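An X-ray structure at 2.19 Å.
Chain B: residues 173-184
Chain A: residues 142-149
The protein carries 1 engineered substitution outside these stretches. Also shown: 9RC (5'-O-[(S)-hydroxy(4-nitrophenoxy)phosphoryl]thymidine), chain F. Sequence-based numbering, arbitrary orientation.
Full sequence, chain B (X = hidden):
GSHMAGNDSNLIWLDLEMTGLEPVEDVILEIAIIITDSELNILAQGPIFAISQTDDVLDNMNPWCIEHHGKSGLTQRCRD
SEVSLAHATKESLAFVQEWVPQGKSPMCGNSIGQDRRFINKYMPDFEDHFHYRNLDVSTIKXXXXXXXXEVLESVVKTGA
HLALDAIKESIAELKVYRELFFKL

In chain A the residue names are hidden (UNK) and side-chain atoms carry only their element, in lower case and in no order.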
# COMPACT_ATOMS: atom_id res chain seq x y z
N GLU B 173 -7.02 -15.80 4.67
CA GLU B 173 -7.86 -14.68 5.02
C GLU B 173 -8.62 -14.21 3.76
O GLU B 173 -9.85 -14.14 3.77
CB GLU B 173 -7.09 -13.53 5.66
CG GLU B 173 -7.96 -12.29 5.92
CD GLU B 173 -7.19 -11.12 6.54
OE1 GLU B 173 -5.97 -11.28 6.69
OE2 GLU B 173 -7.79 -10.06 6.88
N LEU B 174 -7.91 -14.01 2.66
CA LEU B 174 -8.56 -13.62 1.42
C LEU B 174 -9.60 -14.63 0.90
O LEU B 174 -10.60 -14.22 0.33
CB LEU B 174 -7.54 -13.33 0.33
CG LEU B 174 -8.09 -12.73 -0.95
CD1 LEU B 174 -8.88 -11.42 -0.74
CD2 LEU B 174 -6.95 -12.54 -1.95
N LYS B 175 -9.33 -15.92 1.08
CA LYS B 175 -10.33 -16.98 0.73
C LYS B 175 -11.64 -16.87 1.47
O LYS B 175 -12.71 -16.97 0.88
CB LYS B 175 -9.77 -18.37 0.95
CG LYS B 175 -9.08 -19.02 -0.23
CD LYS B 175 -8.58 -20.43 0.18
CE LYS B 175 -8.29 -21.36 -0.99
NZ LYS B 175 -6.85 -21.49 -1.40
N VAL B 176 -11.54 -16.59 2.76
CA VAL B 176 -12.72 -16.28 3.56
C VAL B 176 -13.52 -15.11 3.00
O VAL B 176 -14.73 -15.22 2.80
CB VAL B 176 -12.35 -16.02 5.04
CG1 VAL B 176 -13.54 -15.50 5.82
CG2 VAL B 176 -11.85 -17.30 5.65
N TYR B 177 -12.85 -13.99 2.73
CA TYR B 177 -13.51 -12.90 2.06
C TYR B 177 -14.15 -13.28 0.75
O TYR B 177 -15.24 -12.82 0.48
CB TYR B 177 -12.57 -11.71 1.84
CG TYR B 177 -12.00 -11.16 3.11
CD1 TYR B 177 -12.74 -11.11 4.28
CD2 TYR B 177 -10.66 -10.68 3.15
CE1 TYR B 177 -12.17 -10.65 5.46
CE2 TYR B 177 -10.13 -10.16 4.30
CZ TYR B 177 -10.89 -10.16 5.45
OH TYR B 177 -10.36 -9.68 6.60
N ARG B 178 -13.44 -14.07 -0.06
CA ARG B 178 -13.90 -14.46 -1.38
C ARG B 178 -15.22 -15.18 -1.22
O ARG B 178 -16.12 -14.96 -1.99
CB ARG B 178 -12.90 -15.36 -2.10
CG ARG B 178 -13.50 -16.10 -3.31
CD ARG B 178 -12.63 -17.22 -3.90
NE ARG B 178 -12.10 -16.72 -5.15
CZ ARG B 178 -12.62 -16.91 -6.36
NH1 ARG B 178 -12.05 -16.33 -7.39
NH2 ARG B 178 -13.69 -17.69 -6.59
N GLU B 179 -15.32 -16.02 -0.20
CA GLU B 179 -16.52 -16.76 0.06
C GLU B 179 -17.62 -15.93 0.71
O GLU B 179 -18.68 -15.91 0.23
CB GLU B 179 -16.21 -17.96 0.95
CG GLU B 179 -17.44 -18.85 1.11
CD GLU B 179 -17.08 -20.31 1.28
OE1 GLU B 179 -16.64 -20.97 0.29
OE2 GLU B 179 -17.25 -20.80 2.41
N LEU B 180 -17.35 -15.20 1.78
CA LEU B 180 -18.39 -14.54 2.61
C LEU B 180 -18.64 -13.05 2.39
O LEU B 180 -19.66 -12.48 2.87
CB LEU B 180 -18.03 -14.69 4.12
CG LEU B 180 -17.86 -16.11 4.68
CD1 LEU B 180 -17.47 -16.00 6.16
CD2 LEU B 180 -19.10 -16.97 4.55
N PHE B 181 -17.71 -12.37 1.73
CA PHE B 181 -17.79 -10.90 1.58
C PHE B 181 -17.92 -10.42 0.16
O PHE B 181 -18.55 -9.42 -0.06
CB PHE B 181 -16.58 -10.31 2.27
CG PHE B 181 -16.59 -8.82 2.48
CD1 PHE B 181 -17.71 -8.13 2.76
CD2 PHE B 181 -15.34 -8.13 2.54
CE1 PHE B 181 -17.65 -6.78 2.99
CE2 PHE B 181 -15.28 -6.80 2.78
CZ PHE B 181 -16.42 -6.12 3.06
N PHE B 182 -17.31 -11.11 -0.81
CA PHE B 182 -17.47 -10.76 -2.22
C PHE B 182 -18.67 -11.48 -2.76
O PHE B 182 -19.07 -12.52 -2.30
CB PHE B 182 -16.21 -11.08 -3.05
CG PHE B 182 -15.01 -10.17 -2.73
CD1 PHE B 182 -14.86 -8.95 -3.35
CD2 PHE B 182 -14.08 -10.51 -1.75
CE1 PHE B 182 -13.77 -8.10 -3.06
CE2 PHE B 182 -12.98 -9.68 -1.49
CZ PHE B 182 -12.83 -8.48 -2.09
N LYS B 183 -19.23 -10.87 -3.77
CA LYS B 183 -20.35 -11.37 -4.51
C LYS B 183 -19.81 -11.74 -5.87
O LYS B 183 -19.72 -10.86 -6.73
CB LYS B 183 -21.33 -10.20 -4.66
CG LYS B 183 -22.62 -10.55 -5.31
CD LYS B 183 -23.25 -9.31 -5.91
CE LYS B 183 -23.84 -8.39 -4.87
NZ LYS B 183 -23.89 -7.03 -5.44
N LEU B 184 -19.44 -12.99 -6.09
CA LEU B 184 -18.81 -13.33 -7.35
C LEU B 184 -19.88 -13.70 -8.36
O LEU B 184 -20.17 -12.91 -9.27
CB LEU B 184 -17.79 -14.45 -7.20
CG LEU B 184 -16.68 -14.27 -6.15
CD1 LEU B 184 -15.66 -15.36 -6.39
CD2 LEU B 184 -16.01 -12.90 -6.15
N UNK A 142 -7.71 -4.88 -8.80
CA UNK A 142 -7.03 -6.09 -9.20
C UNK A 142 -7.84 -7.36 -8.90
O UNK A 142 -7.76 -8.29 -9.70
o UNK A 142 -4.05 -6.50 -10.96
c UNK A 142 -4.68 -5.08 -9.15
c UNK A 142 -5.66 -6.17 -8.61
c UNK A 142 -4.31 -5.33 -10.63
o UNK A 142 -4.33 -4.37 -11.46
N UNK A 143 -8.59 -7.43 -7.79
CA UNK A 143 -9.49 -8.54 -7.57
C UNK A 143 -10.59 -8.57 -8.60
O UNK A 143 -10.96 -9.64 -9.09
c UNK A 143 -10.01 -8.62 -6.14
c UNK A 143 -8.85 -8.78 -5.11
c UNK A 143 -8.14 -10.12 -5.18
c UNK A 143 -9.27 -8.54 -3.69
N UNK A 144 -11.14 -7.40 -8.95
CA UNK A 144 -12.26 -7.38 -9.91
C UNK A 144 -11.79 -7.86 -11.30
O UNK A 144 -12.50 -8.69 -11.94
c UNK A 144 -12.86 -6.01 -10.02
N UNK A 145 -10.61 -7.37 -11.75
CA UNK A 145 -9.98 -7.89 -12.96
C UNK A 145 -10.01 -9.40 -13.10
O UNK A 145 -10.32 -9.93 -14.16
c UNK A 145 -6.09 -6.08 -13.84
c UNK A 145 -8.54 -5.92 -13.49
n UNK A 145 -4.95 -5.18 -14.14
c UNK A 145 -7.20 -5.27 -13.24
c UNK A 145 -8.56 -7.39 -13.12
N UNK A 146 -9.76 -10.09 -12.03
CA UNK A 146 -9.61 -11.52 -12.04
C UNK A 146 -10.85 -12.26 -11.68
O UNK A 146 -11.03 -13.35 -12.13
c UNK A 146 -7.17 -11.40 -11.46
c UNK A 146 -6.09 -11.81 -10.47
c UNK A 146 -4.38 -10.12 -11.10
n UNK A 146 -4.76 -11.38 -10.94
n UNK A 146 -5.18 -9.09 -10.84
n UNK A 146 -3.14 -9.87 -11.53
c UNK A 146 -8.53 -11.95 -11.05
N UNK A 147 -11.69 -11.70 -10.83
CA UNK A 147 -12.81 -12.45 -10.35
C UNK A 147 -14.10 -11.95 -10.98
O UNK A 147 -15.05 -12.70 -11.02
n UNK A 147 -10.03 -14.04 -7.39
c UNK A 147 -12.34 -12.12 -5.56
c UNK A 147 -11.87 -12.93 -7.99
c UNK A 147 -10.75 -12.94 -3.95
c UNK A 147 -10.52 -13.52 -6.23
c UNK A 147 -11.68 -12.82 -6.56
c UNK A 147 -11.89 -12.23 -4.26
c UNK A 147 -10.85 -13.70 -8.44
c UNK A 147 -10.05 -13.61 -4.94
c UNK A 147 -12.95 -12.33 -8.81
N UNK A 148 -14.22 -10.71 -11.41
CA UNK A 148 -15.53 -10.29 -11.94
C UNK A 148 -15.35 -9.08 -12.81
O UNK A 148 -15.90 -7.99 -12.56
c UNK A 148 -17.93 -10.07 -11.15
c UNK A 148 -16.49 -10.04 -10.76
c UNK A 148 -18.83 -9.78 -9.97
n UNK A 148 -21.17 -9.59 -9.24
c UNK A 148 -20.30 -9.81 -10.42
N UNK A 149 -14.63 -9.27 -13.93
CA UNK A 149 -14.19 -8.17 -14.71
C UNK A 149 -15.28 -7.27 -15.22
O UNK A 149 -15.06 -6.06 -15.38
c UNK A 149 -13.75 -10.25 -15.84
c UNK A 149 -14.08 -10.55 -14.42
c UNK A 149 -13.38 -8.83 -15.85
OAJ 9RC F . 3.86 -0.94 9.28
CAE 9RC F . 3.46 -1.19 10.43
NAI 9RC F . 3.34 -0.16 11.38
CAL 9RC F . 2.86 -0.45 12.66
OAS 9RC F . 2.78 0.50 13.44
CAT 9RC F . 2.48 -1.77 13.01
CAU 9RC F . 1.98 -2.05 14.31
CAF 9RC F . 2.61 -2.79 12.06
NAB 9RC F . 3.13 -2.46 10.76
CAA 9RC F . 3.25 -3.48 9.68
OAC 9RC F . 1.92 -3.98 9.72
CAD 9RC F . 4.21 -4.63 9.95
CAH 9RC F . 3.31 -5.86 9.93
OAK 9RC F . 3.79 -6.97 9.12
CAG 9RC F . 2.03 -5.31 9.29
CAR 9RC F . 0.82 -6.03 9.86
OAQ 9RC F . -0.14 -5.97 8.84
PAP 9RC F . -1.70 -5.99 9.22
OAO 9RC F . -2.62 -5.20 8.15
OAN 9RC F . -1.95 -5.30 10.50
OAM 9RC F . -2.10 -7.30 9.66
CAV 9RC F . -2.01 -8.56 9.28
CAW 9RC F . -0.83 -9.25 8.96
CAY 9RC F . -0.99 -10.60 8.61
CBA 9RC F . -2.28 -11.20 8.65
NBB 9RC F . -2.49 -12.46 8.30
OBD 9RC F . -1.10 -13.44 8.00
OBC 9RC F . -4.27 -12.88 8.01
CAZ 9RC F . -3.43 -10.48 9.01
CAX 9RC F . -3.27 -9.17 9.34

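Position 142 of chain A carries three side-chain carbons, the third bearing two oxygens, and lies out of reach of this stretch of chain B. A carboxylate at the end of two methylenes is glutamate, Glu142(A).

At position 143 there are four carbons, forked at the second, and no polar atom; the fork lies against Leu174(B) and Phe182(B). This is leucine. Leu143(A) points toward chain B, where Leu143(A) CD1 lies 3.9 Å from CZ of Phe182(B) and 4.1 Å from CD1 of Leu174(B). A branched, uncharged side chain suits a place bounded by an aromatic ring and another leucine.

A single carbon at position 144, touching nothing in the stretch, identifies alanine. Ala144(A) points sideways, and its small methyl suits a buried helical site.

Position 145 has four carbons in a row ending in nitrogen, out of reach of the stretch: lysine. Long enough to reach back to the carboxylate, Lys145(A) NZ forms a salt bridge with Glu142(A) OE2 at 2.9 Å.

Three carbons, a nitrogen, then a carbon carrying two more nitrogens, without contact to the stretch, make position 146 an arginine. Arg146(A) sets out sideways, and its end leads away; Arg146(A) NH1 reaches Glu142(A) OE1 at 2.8 Å in a second salt bridge and also donates to Glu142(A) O at 2.9 Å. Glu142(A) OE2 is also hydrogen-bonded elsewhere in the structure.

At position 147 one carbon leads to fused five- and six-membered rings holding eight carbons and one nitrogen, which meet Leu174(B), Arg178(B), Phe182(B) and Leu184(B). Only tryptophan provides them. The six-membered ring of Trp147(A) turns its edge toward the face of Phe182(B), with planes at 87°, and Trp147(A) CZ3 comes 3.7 Å from Phe182(B) CD2. Trp147(A) CH2 lies 4.0 Å from Leu174(B) CG, and Trp147(A) CE3 lies 3.8 Å from Leu184(B) CD2. Over the five-membered ring sits Arg178(B), its CZ 4.0 Å from the centroid in a cation-pi interaction. The electron-rich face receives the charge: Trp147(A) NE1 and Arg178(B) NH1 are 3.1 Å apart, but both are donors.

Position 148, the first to leave helical geometry, shows four carbons in a row and a terminal nitrogen that reaches Lys183(B) O: lysine. Lys148(A) is fully extended, and Lys148(A) NZ donates to Lys183(B) O at 3.2 Å, a reach that a long amine makes possible.

Position 149 has three carbons closing a ring onto the backbone nitrogen, clear of the stretch: proline. Pro149(A), lacking a backbone N-H, is readily accommodated beyond the helix.

The contact thus centers on Trp147(A), which meets aliphatic, aromatic and cationic partners at once. Leu143(A) extends the apolar patch, while Lys148(A) ties the chain beyond the helix to the partner's backbone.

Chain A (142-149) ELAKRWKP
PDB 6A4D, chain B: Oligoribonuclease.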